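Side-chain contact in exodeoxyribonuclease III (Archaeoglobus fulgidus, PDB 2VOA), which probably acts as an AP endonuclease in DNA repair, cutting DNA at abasic sites with the help of magnesium or manganese ions: residues A5-N10 / H17-W22. The protein carries 1 engineered substitution. Sequence-based numbering, arbitrary orientation.
Sequences ATFNVN and HIVIPW. With nucleotides of chain C.
A5, F7 and V9 meet I18, V19 and W22 in buried apolar packing within a beta-alpha-beta unit of the DNase I-like fold, where strand 2-8 packs against helix 16-26, which leads on to strand 30-34. The short axes are nearly antiparallel (168°) and 11.4 Å apart, and no hydrogen bond joins the segments. F7 reaches into the gap: with CG anti to the backbone N (chi1 -171°), its ring extends toward the helix. The CG2 methyl of I18 meets the ring at its edge, 4.0 Å from CE2 of F7, while CG2 of V19 lies 3.9 Å from the same CE2. One ring face is covered near its rim by CG1 of V9, which also touches CG2 of V19 at 3.8 Å. A valine suits V19's place, because its CG2 methyl meets the phenyl ring and CG1 of V9 together, while beta-branching gives I18 a methyl for the ring edge. The single methyl of A5 suits its place against the broad indole of W22, its CB lying 3.7 Å from CH2 of W22, whose polar NE1 is satisfied by D236.

The end of the strand probably leads into the active site. N8, predicted to bind magnesium, gives its ND2 to E35 and D146, while its OD1 accepts from the backbone N of N10 (3.1 Å), an Asx turn that should help fix the amide's rotation. N10, with OD1 hydrogen-bonded to K37 and ND2 to Y203, reaches the DNA: ND2 donates a bent bond (136°) to O4' of DG3 of chain C at 3.2 Å.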
ATOM      1  N   ALA A   5     -27.320  -3.159   0.338  1.00 29.24           N
ATOM      2  CA  ALA A   5     -26.265  -3.000  -0.658  1.00 28.86           C
ATOM      3  C   ALA A   5     -25.400  -4.249  -0.742  1.00 29.36           C
ATOM      4  O   ALA A   5     -25.377  -5.079   0.185  1.00 29.83           O
ATOM      5  CB  ALA A   5     -25.424  -1.780  -0.328  1.00 29.24           C
ATOM      6  N   THR A   6     -24.696  -4.377  -1.861  1.00 29.78           N
ATOM      7  CA  THR A   6     -23.715  -5.447  -2.057  1.00 30.09           C
ATOM      8  C   THR A   6     -22.417  -4.874  -2.623  1.00 30.07           C
ATOM      9  O   THR A   6     -22.445  -3.978  -3.477  1.00 31.28           O
ATOM     10  CB  THR A   6     -24.287  -6.631  -2.928  1.00 30.91           C
ATOM     11  OG1 THR A   6     -23.313  -7.678  -3.040  1.00 32.78           O
ATOM     12  CG2 THR A   6     -24.717  -6.206  -4.328  1.00 31.51           C
ATOM     13  N   PHE A   7     -21.278  -5.409  -2.186  1.00 29.59           N
ATOM     14  CA  PHE A   7     -19.967  -4.806  -2.548  1.00 28.85           C
ATOM     15  C   PHE A   7     -18.858  -5.843  -2.474  1.00 28.70           C
ATOM     16  O   PHE A   7     -18.562  -6.326  -1.381  1.00 28.72           O
ATOM     17  CB  PHE A   7     -19.692  -3.637  -1.576  1.00 28.92           C
ATOM     18  CG  PHE A   7     -18.496  -2.757  -1.915  1.00 30.50           C
ATOM     19  CD1 PHE A   7     -17.915  -2.722  -3.183  1.00 29.87           C
ATOM     20  CD2 PHE A   7     -17.975  -1.920  -0.926  1.00 30.02           C
ATOM     21  CE1 PHE A   7     -16.821  -1.872  -3.452  1.00 31.67           C
ATOM     22  CE2 PHE A   7     -16.888  -1.074  -1.178  1.00 32.08           C
ATOM     23  CZ  PHE A   7     -16.307  -1.046  -2.445  1.00 32.28           C
ATOM     24  N   ASN A   8     -18.249  -6.150  -3.629  1.00 28.36           N
ATOM     25  CA  ASN A   8     -17.023  -6.944  -3.669  1.00 27.87           C
ATOM     26  C   ASN A   8     -15.874  -5.997  -3.325  1.00 28.24           C
ATOM     27  O   ASN A   8     -15.606  -5.045  -4.052  1.00 27.70           O
ATOM     28  CB  ASN A   8     -16.863  -7.595  -5.050  1.00 28.74           C
ATOM     29  CG  ASN A   8     -15.598  -8.399  -5.150  1.00 28.89           C
ATOM     30  OD1 ASN A   8     -14.542  -7.988  -4.639  1.00 29.37           O
ATOM     31  ND2 ASN A   8     -15.689  -9.555  -5.814  1.00 28.65           N
ATOM     32  N   VAL A   9     -15.248  -6.236  -2.174  1.00 26.92           N
ATOM     33  CA  VAL A   9     -14.288  -5.275  -1.603  1.00 28.20           C
ATOM     34  C   VAL A   9     -12.822  -5.506  -2.004  1.00 27.87           C
ATOM     35  O   VAL A   9     -11.952  -4.667  -1.723  1.00 27.56           O
ATOM     36  CB  VAL A   9     -14.410  -5.223  -0.038  1.00 28.69           C
ATOM     37  CG1 VAL A   9     -15.806  -4.796   0.381  1.00 28.69           C
ATOM     38  CG2 VAL A   9     -14.034  -6.577   0.583  1.00 28.88           C
ATOM     39  N   ASN A  10     -12.547  -6.631  -2.658  1.00 28.46           N
ATOM     40  CA  ASN A  10     -11.166  -7.035  -2.998  1.00 28.46           C
ATOM     41  C   ASN A  10     -10.182  -6.884  -1.821  1.00 27.98           C
ATOM     42  O   ASN A  10      -9.230  -6.108  -1.879  1.00 28.38           O
ATOM     43  CB  ASN A  10     -10.646  -6.367  -4.299  1.00 28.52           C
ATOM     44  CG  ASN A  10      -9.231  -6.790  -4.645  1.00 29.92           C
ATOM     45  OD1 ASN A  10      -8.851  -7.936  -4.407  1.00 32.24           O
ATOM     46  ND2 ASN A  10      -8.429  -5.860  -5.163  1.00 28.80           N
ATOM     47  N   HIS A  17     -10.576   1.840   4.281  1.00 27.89           N
ATOM     48  CA  HIS A  17     -10.550   3.273   3.997  1.00 29.03           C
ATOM     49  C   HIS A  17     -11.673   3.676   3.033  1.00 28.88           C
ATOM     50  O   HIS A  17     -11.965   4.873   2.908  1.00 29.84           O
ATOM     51  CB  HIS A  17      -9.193   3.690   3.426  1.00 28.51           C
ATOM     52  CG  HIS A  17      -8.938   3.155   2.052  1.00 29.11           C
ATOM     53  ND1 HIS A  17      -8.574   1.844   1.817  1.00 29.08           N
ATOM     54  CD2 HIS A  17      -9.028   3.745   0.837  1.00 29.02           C
ATOM     55  CE1 HIS A  17      -8.431   1.658   0.515  1.00 29.24           C
ATOM     56  NE2 HIS A  17      -8.695   2.799  -0.100  1.00 27.41           N
ATOM     57  N   ILE A  18     -12.260   2.689   2.344  1.00 28.66           N
ATOM     58  CA  ILE A  18     -13.417   2.898   1.478  1.00 28.67           C
ATOM     59  C   ILE A  18     -14.690   2.518   2.231  1.00 28.90           C
ATOM     60  O   ILE A  18     -15.616   3.308   2.313  1.00 29.29           O
ATOM     61  CB  ILE A  18     -13.373   2.018   0.164  1.00 28.94           C
ATOM     62  CG1 ILE A  18     -12.145   2.350  -0.695  1.00 30.39           C
ATOM     63  CG2 ILE A  18     -14.651   2.198  -0.646  1.00 29.57           C
ATOM     64  CD1 ILE A  18     -12.090   3.791  -1.181  1.00 28.71           C
ATOM     65  N   VAL A  19     -14.720   1.298   2.767  1.00 28.21           N
ATOM     66  CA  VAL A  19     -15.979   0.699   3.261  1.00 28.16           C
ATOM     67  C   VAL A  19     -16.513   1.488   4.460  1.00 28.43           C
ATOM     68  O   VAL A  19     -17.697   1.820   4.527  1.00 28.65           O
ATOM     69  CB  VAL A  19     -15.775  -0.780   3.645  1.00 27.96           C
ATOM     70  CG1 VAL A  19     -17.009  -1.346   4.383  1.00 28.62           C
ATOM     71  CG2 VAL A  19     -15.439  -1.605   2.404  1.00 29.01           C
ATOM     72  N   ILE A  20     -15.637   1.783   5.410  1.00 28.01           N
ATOM     73  CA  ILE A  20     -16.081   2.453   6.637  1.00 28.19           C
ATOM     74  C   ILE A  20     -16.673   3.862   6.357  1.00 27.74           C
ATOM     75  O   ILE A  20     -17.815   4.130   6.748  1.00 28.38           O
ATOM     76  CB  ILE A  20     -14.987   2.412   7.747  1.00 27.39           C
ATOM     77  CG1 ILE A  20     -14.616   0.950   8.094  1.00 27.18           C
ATOM     78  CG2 ILE A  20     -15.419   3.209   9.017  1.00 27.88           C
ATOM     79  CD1 ILE A  20     -15.818   0.049   8.506  1.00 28.38           C
ATOM     80  N   PRO A  21     -15.933   4.746   5.652  1.00 28.43           N
ATOM     81  CA  PRO A  21     -16.556   6.038   5.268  1.00 28.81           C
ATOM     82  C   PRO A  21     -17.825   5.871   4.398  1.00 29.28           C
ATOM     83  O   PRO A  21     -18.783   6.669   4.508  1.00 29.51           O
ATOM     84  CB  PRO A  21     -15.451   6.725   4.459  1.00 29.22           C
ATOM     85  CG  PRO A  21     -14.172   6.138   5.010  1.00 29.50           C
ATOM     86  CD  PRO A  21     -14.511   4.691   5.244  1.00 28.27           C
ATOM     87  N   TRP A  22     -17.839   4.847   3.545  1.00 28.21           N
ATOM     88  CA  TRP A  22     -18.996   4.629   2.687  1.00 28.75           C
ATOM     89  C   TRP A  22     -20.228   4.288   3.555  1.00 28.50           C
ATOM     90  O   TRP A  22     -21.315   4.805   3.310  1.00 28.67           O
ATOM     91  CB  TRP A  22     -18.706   3.559   1.625  1.00 28.56           C
ATOM     92  CG  TRP A  22     -19.792   3.456   0.590  1.00 28.76           C
ATOM     93  CD1 TRP A  22     -19.875   4.149  -0.592  1.00 29.44           C
ATOM     94  CD2 TRP A  22     -20.957   2.643   0.664  1.00 29.27           C
ATOM     95  NE1 TRP A  22     -21.036   3.814  -1.259  1.00 29.01           N
ATOM     96  CE2 TRP A  22     -21.706   2.871  -0.524  1.00 30.54           C
ATOM     97  CE3 TRP A  22     -21.437   1.719   1.604  1.00 31.65           C
ATOM     98  CZ2 TRP A  22     -22.924   2.209  -0.786  1.00 30.33           C
ATOM     99  CZ3 TRP A  22     -22.650   1.054   1.340  1.00 30.02           C
ATOM    100  CH2 TRP A  22     -23.382   1.324   0.161  1.00 31.44           C
TER
ATOM    101  P    DG C   3      -4.772  -2.786  -4.024  1.00 28.92           P
ATOM    102  OP1  DG C   3      -5.780  -1.721  -4.230  1.00 30.83           O
ATOM    103  OP2  DG C   3      -3.402  -2.450  -3.528  1.00 29.16           O
ATOM    104  O5'  DG C   3      -5.346  -3.893  -3.036  1.00 29.68           O
ATOM    105  C5'  DG C   3      -4.578  -4.955  -2.509  1.00 30.61           C
ATOM    106  C4'  DG C   3      -5.396  -6.213  -2.686  1.00 32.14           C
ATOM    107  O4'  DG C   3      -5.484  -6.551  -4.096  1.00 31.23           O
ATOM    108  C3'  DG C   3      -4.816  -7.440  -2.009  1.00 30.64           C
ATOM    109  O3'  DG C   3      -5.240  -7.489  -0.674  1.00 30.97           O
ATOM    110  C2'  DG C   3      -5.451  -8.550  -2.846  1.00 31.44           C
ATOM    111  C1'  DG C   3      -5.254  -7.951  -4.224  1.00 30.59           C
ATOM    112  N9   DG C   3      -3.947  -8.195  -4.862  1.00 31.49           N
ATOM    113  C8   DG C   3      -2.965  -7.268  -5.133  1.00 31.09           C
ATOM    114  N7   DG C   3      -1.907  -7.761  -5.715  1.00 31.45           N
ATOM    115  C5   DG C   3      -2.190  -9.115  -5.847  1.00 30.07           C
ATOM    116  C6   DG C   3      -1.407 -10.162  -6.413  1.00 30.39           C
ATOM    117  O6   DG C   3      -0.283 -10.076  -6.929  1.00 30.59           O
ATOM    118  N1   DG C   3      -2.059 -11.398  -6.343  1.00 30.74           N
ATOM    119  C2   DG C   3      -3.317 -11.581  -5.805  1.00 30.64           C
ATOM    120  N2   DG C   3      -3.794 -12.832  -5.815  1.00 30.71           N
ATOM    121  N3   DG C   3      -4.060 -10.601  -5.265  1.00 30.47           N
ATOM    122  C4   DG C   3      -3.444  -9.396  -5.329  1.00 30.40           C
TER